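Local atomic coordinates of cytosolic IMP-GMP specific 5'-nucleotidase (Legionella pneumophila subsp. pneumophila, PDB entry 4OHF), a protein that probably hydrolyses purine nucleoside 5'-monophosphates such as IMP and GMP in a magnesium-dependent reaction. Residues A68-V73 with V324-E329; L84-A89 with Q422-A427; R91-Y94 with Q99-F102; R408-G413 with S417-Q422. All coordinates share one frame; numbering follows the deposited sequence.

Interaction 1 (A68-V73 with V324-E329); sequences AIRGLV and VEELGE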
# COMPACT_ATOMS: atom_id res chain seq x y z
N ALA B 68 -16.46 -27.62 -11.73
CA ALA B 68 -15.38 -26.65 -11.68
C ALA B 68 -14.03 -27.30 -12.01
O ALA B 68 -13.90 -28.52 -12.08
CB ALA B 68 -15.34 -25.99 -10.30
N ILE B 69 -13.04 -26.46 -12.24
CA ILE B 69 -11.71 -26.92 -12.58
C ILE B 69 -10.68 -26.17 -11.75
O ILE B 69 -11.01 -25.15 -11.14
CB ILE B 69 -11.49 -26.75 -14.09
CG1 ILE B 69 -11.06 -28.08 -14.67
CG2 ILE B 69 -10.53 -25.61 -14.41
CD1 ILE B 69 -10.80 -28.03 -16.14
N ARG B 70 -9.44 -26.66 -11.69
CA ARG B 70 -8.42 -25.98 -10.90
C ARG B 70 -7.95 -24.69 -11.56
O ARG B 70 -7.97 -24.58 -12.78
CB ARG B 70 -7.23 -26.91 -10.67
CG ARG B 70 -6.10 -26.31 -9.82
CD ARG B 70 -5.00 -27.32 -9.59
NE ARG B 70 -3.97 -26.83 -8.70
CZ ARG B 70 -2.96 -27.57 -8.24
NH1 ARG B 70 -2.86 -28.85 -8.60
NH2 ARG B 70 -2.04 -27.04 -7.44
N GLY B 71 -7.55 -23.72 -10.75
CA GLY B 71 -7.05 -22.45 -11.27
C GLY B 71 -8.03 -21.30 -11.39
O GLY B 71 -7.62 -20.18 -11.67
N LEU B 72 -9.31 -21.55 -11.16
CA LEU B 72 -10.32 -20.51 -11.28
C LEU B 72 -10.19 -19.42 -10.23
O LEU B 72 -9.60 -19.63 -9.16
CB LEU B 72 -11.72 -21.11 -11.22
CG LEU B 72 -11.99 -22.21 -12.25
CD1 LEU B 72 -13.47 -22.58 -12.23
CD2 LEU B 72 -11.55 -21.75 -13.64
N VAL B 73 -10.74 -18.25 -10.54
CA VAL B 73 -10.69 -17.10 -9.64
C VAL B 73 -12.10 -16.67 -9.21
O VAL B 73 -13.02 -16.59 -10.03
CB VAL B 73 -10.03 -15.88 -10.32
CG1 VAL B 73 -10.11 -14.67 -9.40
CG2 VAL B 73 -8.58 -16.19 -10.68
N VAL B 324 1.41 -31.40 -9.58
CA VAL B 324 0.07 -30.99 -10.00
C VAL B 324 -0.74 -32.23 -10.39
O VAL B 324 -0.68 -32.69 -11.52
CB VAL B 324 0.13 -30.02 -11.18
CG1 VAL B 324 -1.25 -29.49 -11.49
CG2 VAL B 324 1.06 -28.88 -10.85
N GLU B 325 -1.48 -32.76 -9.42
CA GLU B 325 -2.29 -33.95 -9.62
C GLU B 325 -3.13 -33.94 -10.90
O GLU B 325 -3.21 -34.95 -11.59
CB GLU B 325 -3.21 -34.14 -8.40
CG GLU B 325 -4.27 -35.23 -8.56
CD GLU B 325 -3.83 -36.58 -8.01
OE1 GLU B 325 -4.24 -36.91 -6.87
OE2 GLU B 325 -3.08 -37.31 -8.71
N GLU B 326 -3.73 -32.80 -11.23
CA GLU B 326 -4.58 -32.70 -12.42
C GLU B 326 -3.89 -32.92 -13.76
O GLU B 326 -4.57 -33.12 -14.77
CB GLU B 326 -5.32 -31.37 -12.44
CG GLU B 326 -6.29 -31.18 -11.29
CD GLU B 326 -5.63 -30.69 -10.01
OE1 GLU B 326 -4.38 -30.70 -9.94
OE2 GLU B 326 -6.37 -30.31 -9.07
N LEU B 327 -2.57 -32.86 -13.80
CA LEU B 327 -1.86 -33.10 -15.06
C LEU B 327 -2.29 -34.44 -15.62
O LEU B 327 -2.29 -34.64 -16.82
CB LEU B 327 -0.36 -33.15 -14.83
CG LEU B 327 0.48 -31.90 -15.07
CD1 LEU B 327 1.93 -32.27 -14.80
CD2 LEU B 327 0.29 -31.40 -16.50
N GLY B 328 -2.63 -35.36 -14.72
CA GLY B 328 -3.07 -36.68 -15.14
C GLY B 328 -4.09 -36.58 -16.26
O GLY B 328 -3.83 -36.92 -17.43
N GLU B 329 -5.28 -36.08 -15.92
CA GLU B 329 -6.31 -35.95 -16.92
C GLU B 329 -6.03 -34.97 -18.06
O GLU B 329 -6.42 -35.23 -19.19
CB GLU B 329 -7.65 -35.66 -16.25
CG GLU B 329 -8.48 -36.92 -16.10
CD GLU B 329 -8.47 -37.78 -17.40
OE1 GLU B 329 -8.87 -37.26 -18.47
OE2 GLU B 329 -8.08 -38.98 -17.34
O HOH W 1 -1.32 -31.31 -7.20

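Interaction 2 (L84-A89 with Q422-A427); sequences LSRYGA and QVDRFA. With 5GP (guanosine-5'-monophosphate), chain E.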
# COMPACT_ATOMS: atom_id res chain seq x y z
N LEU B 84 -8.95 -16.96 -16.00
CA LEU B 84 -8.05 -15.91 -16.47
C LEU B 84 -6.85 -16.38 -17.26
O LEU B 84 -6.42 -17.53 -17.15
CB LEU B 84 -7.56 -15.09 -15.28
CG LEU B 84 -8.41 -13.94 -14.73
CD1 LEU B 84 -9.89 -14.19 -14.89
CD2 LEU B 84 -8.04 -13.74 -13.28
N SER B 85 -6.29 -15.48 -18.06
CA SER B 85 -5.11 -15.77 -18.87
C SER B 85 -3.97 -15.39 -17.96
O SER B 85 -4.20 -14.81 -16.91
CB SER B 85 -5.06 -14.89 -20.10
OG SER B 85 -4.76 -13.55 -19.73
N ARG B 86 -2.74 -15.69 -18.37
CA ARG B 86 -1.60 -15.36 -17.53
C ARG B 86 -1.49 -13.88 -17.18
O ARG B 86 -0.91 -13.53 -16.17
CB ARG B 86 -0.28 -15.83 -18.16
CG ARG B 86 0.15 -15.08 -19.40
CD ARG B 86 1.67 -14.82 -19.36
NE ARG B 86 2.47 -16.05 -19.24
CZ ARG B 86 3.33 -16.29 -18.25
NH1 ARG B 86 3.49 -15.40 -17.28
NH2 ARG B 86 4.02 -17.43 -18.21
N TYR B 87 -2.06 -13.01 -18.01
CA TYR B 87 -2.00 -11.58 -17.72
C TYR B 87 -3.29 -11.07 -17.13
O TYR B 87 -3.52 -9.86 -17.05
CB TYR B 87 -1.64 -10.79 -18.98
CG TYR B 87 -0.23 -11.08 -19.46
CD1 TYR B 87 0.04 -11.37 -20.79
CD2 TYR B 87 0.83 -11.10 -18.55
CE1 TYR B 87 1.31 -11.69 -21.21
CE2 TYR B 87 2.11 -11.42 -18.95
CZ TYR B 87 2.34 -11.72 -20.29
OH TYR B 87 3.61 -12.09 -20.67
N GLY B 88 -4.15 -11.98 -16.70
CA GLY B 88 -5.41 -11.58 -16.11
C GLY B 88 -6.53 -11.28 -17.08
O GLY B 88 -7.49 -10.62 -16.71
N ALA B 89 -6.43 -11.76 -18.32
CA ALA B 89 -7.49 -11.53 -19.30
C ALA B 89 -8.61 -12.53 -19.05
O ALA B 89 -8.37 -13.72 -18.85
CB ALA B 89 -6.95 -11.69 -20.71
N GLN B 422 1.23 -19.10 -12.69
CA GLN B 422 1.59 -19.38 -11.30
C GLN B 422 2.53 -20.56 -11.22
O GLN B 422 3.57 -20.51 -10.55
CB GLN B 422 0.35 -19.66 -10.47
CG GLN B 422 -0.45 -18.45 -10.07
CD GLN B 422 -1.57 -18.82 -9.11
OE1 GLN B 422 -2.63 -19.31 -9.52
NE2 GLN B 422 -1.34 -18.61 -7.81
N VAL B 423 2.16 -21.65 -11.88
CA VAL B 423 3.00 -22.84 -11.89
C VAL B 423 4.38 -22.49 -12.43
O VAL B 423 5.40 -22.85 -11.84
CB VAL B 423 2.37 -23.96 -12.75
CG1 VAL B 423 3.41 -25.03 -13.07
CG2 VAL B 423 1.21 -24.58 -12.01
N ASP B 424 4.41 -21.77 -13.54
CA ASP B 424 5.66 -21.38 -14.14
C ASP B 424 6.52 -20.49 -13.23
O ASP B 424 7.73 -20.63 -13.20
CB ASP B 424 5.40 -20.65 -15.46
CG ASP B 424 6.68 -20.38 -16.24
OD1 ASP B 424 7.47 -21.33 -16.44
OD2 ASP B 424 6.91 -19.22 -16.66
N ARG B 425 5.89 -19.59 -12.48
CA ARG B 425 6.64 -18.68 -11.62
C ARG B 425 7.10 -19.29 -10.31
O ARG B 425 8.14 -18.93 -9.76
CB ARG B 425 5.82 -17.42 -11.33
CG ARG B 425 6.61 -16.31 -10.65
CD ARG B 425 5.69 -15.30 -9.98
NE ARG B 425 6.20 -13.93 -10.03
CZ ARG B 425 7.40 -13.54 -9.61
NH1 ARG B 425 8.26 -14.43 -9.09
NH2 ARG B 425 7.73 -12.26 -9.69
N PHE B 426 6.33 -20.25 -9.80
CA PHE B 426 6.66 -20.88 -8.55
C PHE B 426 7.47 -22.16 -8.66
O PHE B 426 8.31 -22.43 -7.81
CB PHE B 426 5.38 -21.14 -7.75
CG PHE B 426 5.58 -21.95 -6.50
CD1 PHE B 426 5.67 -23.34 -6.56
CD2 PHE B 426 5.68 -21.32 -5.26
CE1 PHE B 426 5.86 -24.09 -5.39
CE2 PHE B 426 5.87 -22.06 -4.09
CZ PHE B 426 5.96 -23.44 -4.16
N ALA B 427 7.22 -22.96 -9.69
CA ALA B 427 7.93 -24.23 -9.81
C ALA B 427 9.02 -24.27 -10.85
O ALA B 427 8.78 -23.94 -12.01
CB ALA B 427 6.93 -25.36 -10.10
P 5GP E . 4.67 -6.07 -11.62
O1P 5GP E . 5.50 -5.81 -10.41
O2P 5GP E . 5.39 -6.93 -12.63
O3P 5GP E . 4.20 -4.78 -12.29
O5' 5GP E . 3.30 -6.79 -11.18
C5' 5GP E . 3.31 -8.05 -10.50
C4' 5GP E . 2.41 -9.07 -11.21
O4' 5GP E . 2.68 -9.32 -12.59
C3' 5GP E . 2.36 -10.48 -10.59
O3' 5GP E . 1.86 -10.52 -9.22
C2' 5GP E . 1.47 -11.17 -11.60
O2' 5GP E . 0.06 -11.09 -11.16
C1' 5GP E . 1.77 -10.42 -12.93
N9 5GP E . 2.42 -11.31 -13.99
C8 5GP E . 1.82 -12.14 -14.87
N7 5GP E . 2.74 -12.77 -15.67
C5 5GP E . 3.95 -12.31 -15.27
C6 5GP E . 5.29 -12.55 -15.67
O6 5GP E . 5.53 -13.35 -16.60
N1 5GP E . 6.33 -11.88 -15.03
C2 5GP E . 6.10 -11.01 -14.02
N2 5GP E . 7.13 -10.38 -13.41
N3 5GP E . 4.80 -10.76 -13.60
C4 5GP E . 3.74 -11.39 -14.21

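Interaction 3 (R91-Y94 with Q99-F102); sequences RLSY and QISF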
# COMPACT_ATOMS: atom_id res chain seq x y z
N ARG B 91 -10.94 -15.03 -19.98
CA ARG B 91 -11.18 -15.97 -21.06
C ARG B 91 -12.66 -16.32 -21.02
O ARG B 91 -13.35 -16.35 -22.05
CB ARG B 91 -10.32 -17.22 -20.86
CG ARG B 91 -10.77 -18.44 -21.64
CD ARG B 91 -10.76 -18.19 -23.13
NE ARG B 91 -11.26 -19.35 -23.86
CZ ARG B 91 -11.36 -19.40 -25.19
NH1 ARG B 91 -11.00 -18.37 -25.93
NH2 ARG B 91 -11.83 -20.50 -25.76
N LEU B 92 -13.16 -16.62 -19.83
CA LEU B 92 -14.58 -16.92 -19.67
C LEU B 92 -15.03 -16.75 -18.23
O LEU B 92 -14.24 -16.84 -17.30
CB LEU B 92 -14.90 -18.31 -20.24
CG LEU B 92 -14.17 -19.56 -19.79
CD1 LEU B 92 -14.62 -19.92 -18.40
CD2 LEU B 92 -14.49 -20.70 -20.75
N SER B 93 -16.32 -16.47 -18.05
CA SER B 93 -16.86 -16.25 -16.73
C SER B 93 -18.28 -16.77 -16.51
O SER B 93 -19.05 -16.95 -17.45
CB SER B 93 -16.82 -14.76 -16.40
OG SER B 93 -17.55 -14.01 -17.35
N TYR B 94 -18.60 -17.01 -15.24
CA TYR B 94 -19.91 -17.49 -14.85
C TYR B 94 -20.39 -16.74 -13.60
O TYR B 94 -19.59 -16.34 -12.75
CB TYR B 94 -19.86 -19.00 -14.52
CG TYR B 94 -19.74 -19.95 -15.70
CD1 TYR B 94 -18.57 -20.00 -16.46
CD2 TYR B 94 -20.78 -20.81 -16.04
CE1 TYR B 94 -18.45 -20.89 -17.54
CE2 TYR B 94 -20.67 -21.70 -17.11
CZ TYR B 94 -19.50 -21.73 -17.85
OH TYR B 94 -19.40 -22.59 -18.93
N GLN B 99 -23.55 -19.14 -17.18
CA GLN B 99 -22.40 -18.56 -17.86
C GLN B 99 -22.75 -17.16 -18.33
O GLN B 99 -23.82 -16.94 -18.88
CB GLN B 99 -21.99 -19.39 -19.08
CG GLN B 99 -20.85 -18.75 -19.87
CD GLN B 99 -20.45 -19.53 -21.11
OE1 GLN B 99 -21.29 -19.85 -21.95
NE2 GLN B 99 -19.17 -19.83 -21.24
N ILE B 100 -21.84 -16.21 -18.12
CA ILE B 100 -22.05 -14.84 -18.55
C ILE B 100 -21.68 -14.72 -20.04
O ILE B 100 -20.73 -15.35 -20.49
CB ILE B 100 -21.18 -13.86 -17.75
CG1 ILE B 100 -21.47 -14.02 -16.25
CG2 ILE B 100 -21.44 -12.45 -18.20
CD1 ILE B 100 -20.50 -13.30 -15.35
N SER B 101 -22.45 -13.93 -20.78
CA SER B 101 -22.21 -13.74 -22.21
C SER B 101 -21.10 -12.71 -22.43
O SER B 101 -20.82 -11.89 -21.55
CB SER B 101 -23.48 -13.26 -22.92
OG SER B 101 -23.85 -11.95 -22.50
N PHE B 102 -20.47 -12.76 -23.60
CA PHE B 102 -19.39 -11.84 -23.92
C PHE B 102 -19.85 -10.40 -23.72
O PHE B 102 -19.11 -9.57 -23.18
CB PHE B 102 -18.94 -12.03 -25.37
CG PHE B 102 -17.62 -11.36 -25.70
CD1 PHE B 102 -17.28 -11.08 -27.02
CD2 PHE B 102 -16.72 -11.02 -24.69
CE1 PHE B 102 -16.06 -10.48 -27.34
CE2 PHE B 102 -15.50 -10.42 -25.00
CZ PHE B 102 -15.17 -10.14 -26.32

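Interaction 4 (R408-G413 with S417-Q422); sequences RVFRAG and SYFAYQ. With 5GP (guanosine-5'-monophosphate), chain E.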
# COMPACT_ATOMS: atom_id res chain seq x y z
N ARG B 408 -9.28 -26.38 -20.58
CA ARG B 408 -8.05 -26.79 -19.89
C ARG B 408 -7.59 -25.99 -18.70
O ARG B 408 -7.84 -24.78 -18.59
CB ARG B 408 -6.89 -26.85 -20.89
CG ARG B 408 -6.85 -28.12 -21.69
CD ARG B 408 -5.83 -28.05 -22.80
NE ARG B 408 -6.45 -27.56 -24.02
CZ ARG B 408 -5.81 -27.47 -25.18
NH1 ARG B 408 -4.53 -27.83 -25.25
NH2 ARG B 408 -6.44 -27.02 -26.26
N VAL B 409 -6.89 -26.67 -17.80
CA VAL B 409 -6.36 -26.04 -16.60
C VAL B 409 -5.22 -25.11 -16.96
O VAL B 409 -5.13 -24.01 -16.41
CB VAL B 409 -5.83 -27.11 -15.60
CG1 VAL B 409 -5.00 -26.45 -14.52
CG2 VAL B 409 -6.99 -27.86 -14.98
N PHE B 410 -4.36 -25.53 -17.89
CA PHE B 410 -3.19 -24.73 -18.27
C PHE B 410 -3.37 -23.75 -19.41
O PHE B 410 -2.51 -22.90 -19.65
CB PHE B 410 -2.00 -25.66 -18.58
CG PHE B 410 -1.46 -26.39 -17.36
CD1 PHE B 410 -0.38 -25.86 -16.64
CD2 PHE B 410 -2.01 -27.60 -16.94
CE1 PHE B 410 0.13 -26.53 -15.54
CE2 PHE B 410 -1.50 -28.27 -15.83
CZ PHE B 410 -0.43 -27.73 -15.13
N ARG B 411 -4.49 -23.83 -20.13
CA ARG B 411 -4.71 -22.92 -21.25
C ARG B 411 -5.94 -22.05 -21.07
O ARG B 411 -6.97 -22.52 -20.61
CB ARG B 411 -4.83 -23.71 -22.56
CG ARG B 411 -3.55 -24.40 -23.02
CD ARG B 411 -2.46 -23.41 -23.42
NE ARG B 411 -1.28 -23.52 -22.56
CZ ARG B 411 -0.35 -24.48 -22.65
NH1 ARG B 411 -0.46 -25.44 -23.56
NH2 ARG B 411 0.70 -24.48 -21.82
N ALA B 412 -5.79 -20.77 -21.42
CA ALA B 412 -6.88 -19.79 -21.35
C ALA B 412 -7.03 -19.27 -22.78
O ALA B 412 -6.69 -18.13 -23.09
CB ALA B 412 -6.52 -18.66 -20.42
N GLY B 413 -7.56 -20.12 -23.64
CA GLY B 413 -7.71 -19.75 -25.03
C GLY B 413 -6.51 -20.36 -25.72
O GLY B 413 -6.22 -21.56 -25.56
N SER B 417 -3.10 -20.13 -19.07
CA SER B 417 -4.08 -19.74 -18.08
C SER B 417 -3.30 -19.06 -16.96
O SER B 417 -2.08 -19.23 -16.84
CB SER B 417 -4.82 -20.97 -17.55
OG SER B 417 -3.94 -21.85 -16.90
N TYR B 418 -4.01 -18.27 -16.17
CA TYR B 418 -3.39 -17.59 -15.05
C TYR B 418 -2.74 -18.64 -14.15
O TYR B 418 -1.68 -18.41 -13.58
CB TYR B 418 -4.45 -16.76 -14.30
CG TYR B 418 -3.94 -16.11 -13.03
CD1 TYR B 418 -2.96 -15.12 -13.08
CD2 TYR B 418 -4.38 -16.54 -11.79
CE1 TYR B 418 -2.42 -14.59 -11.92
CE2 TYR B 418 -3.85 -16.02 -10.62
CZ TYR B 418 -2.87 -15.05 -10.69
OH TYR B 418 -2.33 -14.56 -9.52
N PHE B 419 -3.39 -19.81 -14.02
CA PHE B 419 -2.82 -20.86 -13.19
C PHE B 419 -1.51 -21.37 -13.81
O PHE B 419 -0.57 -21.75 -13.08
CB PHE B 419 -3.80 -22.01 -13.01
CG PHE B 419 -3.21 -23.20 -12.28
CD1 PHE B 419 -2.80 -24.33 -12.98
CD2 PHE B 419 -3.02 -23.16 -10.90
CE1 PHE B 419 -2.20 -25.41 -12.31
CE2 PHE B 419 -2.42 -24.22 -10.22
CZ PHE B 419 -2.00 -25.35 -10.93
N ALA B 420 -1.44 -21.38 -15.13
CA ALA B 420 -0.23 -21.81 -15.81
C ALA B 420 0.92 -20.88 -15.42
O ALA B 420 2.02 -21.34 -15.13
CB ALA B 420 -0.43 -21.79 -17.32
N TYR B 421 0.65 -19.58 -15.41
CA TYR B 421 1.66 -18.60 -15.03
C TYR B 421 2.16 -18.87 -13.61
O TYR B 421 3.37 -18.87 -13.36
CB TYR B 421 1.09 -17.16 -15.13
CG TYR B 421 1.57 -16.25 -14.01
CD1 TYR B 421 0.76 -15.97 -12.90
CD2 TYR B 421 2.88 -15.74 -14.02
CE1 TYR B 421 1.25 -15.22 -11.82
CE2 TYR B 421 3.37 -14.99 -12.94
CZ TYR B 421 2.56 -14.74 -11.85
OH TYR B 421 3.07 -14.02 -10.79
N GLN B 422 1.23 -19.10 -12.69
CA GLN B 422 1.59 -19.38 -11.30
C GLN B 422 2.53 -20.56 -11.22
O GLN B 422 3.57 -20.51 -10.55
CB GLN B 422 0.35 -19.66 -10.47
CG GLN B 422 -0.45 -18.45 -10.07
CD GLN B 422 -1.57 -18.82 -9.11
OE1 GLN B 422 -2.63 -19.31 -9.52
NE2 GLN B 422 -1.34 -18.61 -7.81
P 5GP E . 4.67 -6.07 -11.62
O1P 5GP E . 5.50 -5.81 -10.41
O2P 5GP E . 5.39 -6.93 -12.63
O3P 5GP E . 4.20 -4.78 -12.29
O5' 5GP E . 3.30 -6.79 -11.18
C5' 5GP E . 3.31 -8.05 -10.50
C4' 5GP E . 2.41 -9.07 -11.21
O4' 5GP E . 2.68 -9.32 -12.59
C3' 5GP E . 2.36 -10.48 -10.59
O3' 5GP E . 1.86 -10.52 -9.22
C2' 5GP E . 1.47 -11.17 -11.60
O2' 5GP E . 0.06 -11.09 -11.16
C1' 5GP E . 1.77 -10.42 -12.93
N9 5GP E . 2.42 -11.31 -13.99
C8 5GP E . 1.82 -12.14 -14.87
N7 5GP E . 2.74 -12.77 -15.67
C5 5GP E . 3.95 -12.31 -15.27
C6 5GP E . 5.29 -12.55 -15.67
O6 5GP E . 5.53 -13.35 -16.60
N1 5GP E . 6.33 -11.88 -15.03
C2 5GP E . 6.10 -11.01 -14.02
N2 5GP E . 7.13 -10.38 -13.41
N3 5GP E . 4.80 -10.76 -13.60
C4 5GP E . 3.74 -11.39 -14.21

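Interaction 1 (A68-V73 with V324-E329)
A trans first torsion (chi1 -179°) and an extended chain from CG to NE carry the guanidinium of Arg70 out to Glu326. Glu326 does the reverse: bent at chi2 (83°), it folds its carboxylate back across the arginine chain at about a right angle. The two charges meet in a salt bridge, Arg70 NH1 to Glu326 OE1 at 2.7 Å. OE1 lies at the guanidinium edge, in its plane, while NH1 comes to OE1 from the syn side, 28° out of the carboxylate plane. The second oxygen, Glu326 OE2, rests 3.3 Å from Arg70 CD, beside the aliphatic chain. Val324 approaches obliquely, with its CG1 3.4 Å from Arg70 NH1. A water that accepts from Arg70 NH1 (3.2 Å) also accepts from Glu325 N (2.7 Å), so NH1 has both a direct and a water-mediated link to the same loop.

The backbones are turns on both sides. Arg70 and Gly71 form the middle of a type II turn from Ile69 to Leu72. Val324 to Leu327 make a type I turn, with Leu327 N bonded to Val324 O at 3.0 Å, that leads into helix 327-336. Arg70 NH2 in turn bonds Asp125 and the carbonyl of Asp303, which helps fix the rotation of the guanidinium. Asp303 binds magnesium with Asp23 and Asp25. Through its bond to the Asp303 carbonyl, Arg70 is in effect a second-shell residue, its side chain about 9 Å from the bound magnesium ion, where loops after the parallel strands converge on the active site of a HAD-type fold.

Interaction 2 (L84-A89 with Q422-A427)
Arg86 belongs to a type I turn from Ser85 to Gly88, closed by Gly88 N to Ser85 O at 2.8 Å, and faces Asp424 on helix 418-426. The backbones stay well apart: the nearest CA atoms, those of Arg86 and Gln422, are 8.1 Å from each other. Ser85 OG accepts from Tyr87 N, an ST turn, and from Ala89 N (2.8 Å).

Arg86, with chi1 near 69°, bends at chi2 and again at chi3, and this brings its end nearer the helix. Its NH2 makes a long salt bridge of 3.7 Å to Asp424 OD2, which lies at the guanidinium edge with the carboxylate plane turned 90° to it. The stronger partner of Asp424 is the hydroxyl of Tyr87 of the second subunit, a hydrogen bond. Arg86 NH1 turns to GMP instead, donating a weak bond to its N7 at 3.2 Å with O6 also close by, and Tyr87 CE2 comes within 3.6 Å of N7. Arg86 of the second subunit bonds the same nucleotide, so the pocket spans the subunit interface, consistent with a regulatory site.

Arg86 NE is held by Glu416, just ahead of the helix. The turn links strands 80-84 and 90-95 of the antiparallel sheet, whereas helix 418-426 packs on helix 309-315 and on strand 319-323 of the large mixed sheet.

Interaction 3 (R91-Y94 with Q99-F102)
Ser93 O takes a hydrogen bond from Ile100 N at 3.0 Å, with an N-H...O angle of 157°. The donor is tilted 32° from the carbonyl plane, and this is the polar link between 91-94 and 99-102. Next to it, Tyr94 and Gln99 form an antiparallel non-hydrogen-bonded pair, with both side chains on the same face of the sheet.

That pairing sets Gln99 over the tyrosine ring. Its CB lies 3.6 Å from the Tyr94 ring centroid, over the face and a little toward the rim, in a CH-pi contact. A trans chi1 (176°) and an extended chain carry the Gln99 amide along the ring toward the hydroxyl end. There Gln99 NE2 stands 3.6 Å from Tyr94 OH. Elsewhere Tyr94 meets the ring of Trp406.

Ile100 works on the other side of the strand, its CD1 3.6 Å from Ser93 OG. That hydroxyl also has a weak hydrogen bond to Gln105 of the following helix. Ser101 is the N-cap of that helix, 102-109, its OG accepting from Asp104 N, so only Ile100 and Ser101 separate strand 98-99 from the helix.

At the far end of 91-94, Arg91 and Leu92 both face Lys83 in a classic beta bulge. The whole is a beta hairpin of strands 90-95 and 98-99, with the latter the outermost strand, within this chain, on this side of the five-stranded antiparallel sheet.

Interaction 4 (R408-G413 with S417-Q422)
Ser417 OG donates to Val409 O at 2.5 Å, lying in the carbonyl plane on a lone pair. Ser417 OG in turn accepts from Ala420 N (3.1 Å), so one hydroxyl both caps the helix and ties it to 408-413. With chi1 at 62°, OG sits between the backbone N and the carbonyl carbon, within range of both partners. Ser417 N adds a bond to Phe410 O at 2.9 Å, reaching it from above the carbonyl plane.

Around these bonds the contact is apolar. Val409 CG1 leans obliquely on Phe419 CD1 at 3.4 Å. Phe419 also turns its edge to the face of Phe410 in a T-shaped pair, ring centroids 5.7 Å apart and planes at 64°. Ala420 CB lies 4.1 Å from Phe410 CD1, while Ala412 CB touches Ser417 CA at 3.5 Å. Farther out, Arg411 is salt-bridged to Asp456 of the second subunit.

Tyr421 takes no part in this packing and lays a ring face against C8 of GMP. Here a short, weakly bonded hairpin of about 411-412 and 415-416 runs into a serine N-cap, and the helix it starts, 418-426, delivers Tyr421 to the GMP pocket.

From the N terminus, 68-73 comes first, then 84-89 and the short hairpin of interaction 3, which closes within a few residues and lies inside the long loops of both interactions 1 and 2. Interaction 1 closes when the chain reaches 324-329. Interaction 4 then closes its own short loop, inside that of interaction 2, which ends last on the same helix, 418-426. Interactions 1 and 2 therefore cross, while 1 and 4 follow in series. In space, Phe419 packs on Arg70, and Leu84 O probably bonds Tyr418 N. Interactions 1, 2 and 4 tie the antiparallel sheet and its loops to the HAD-type core, with the magnesium site near interaction 1 and GMP beside 2 and 4.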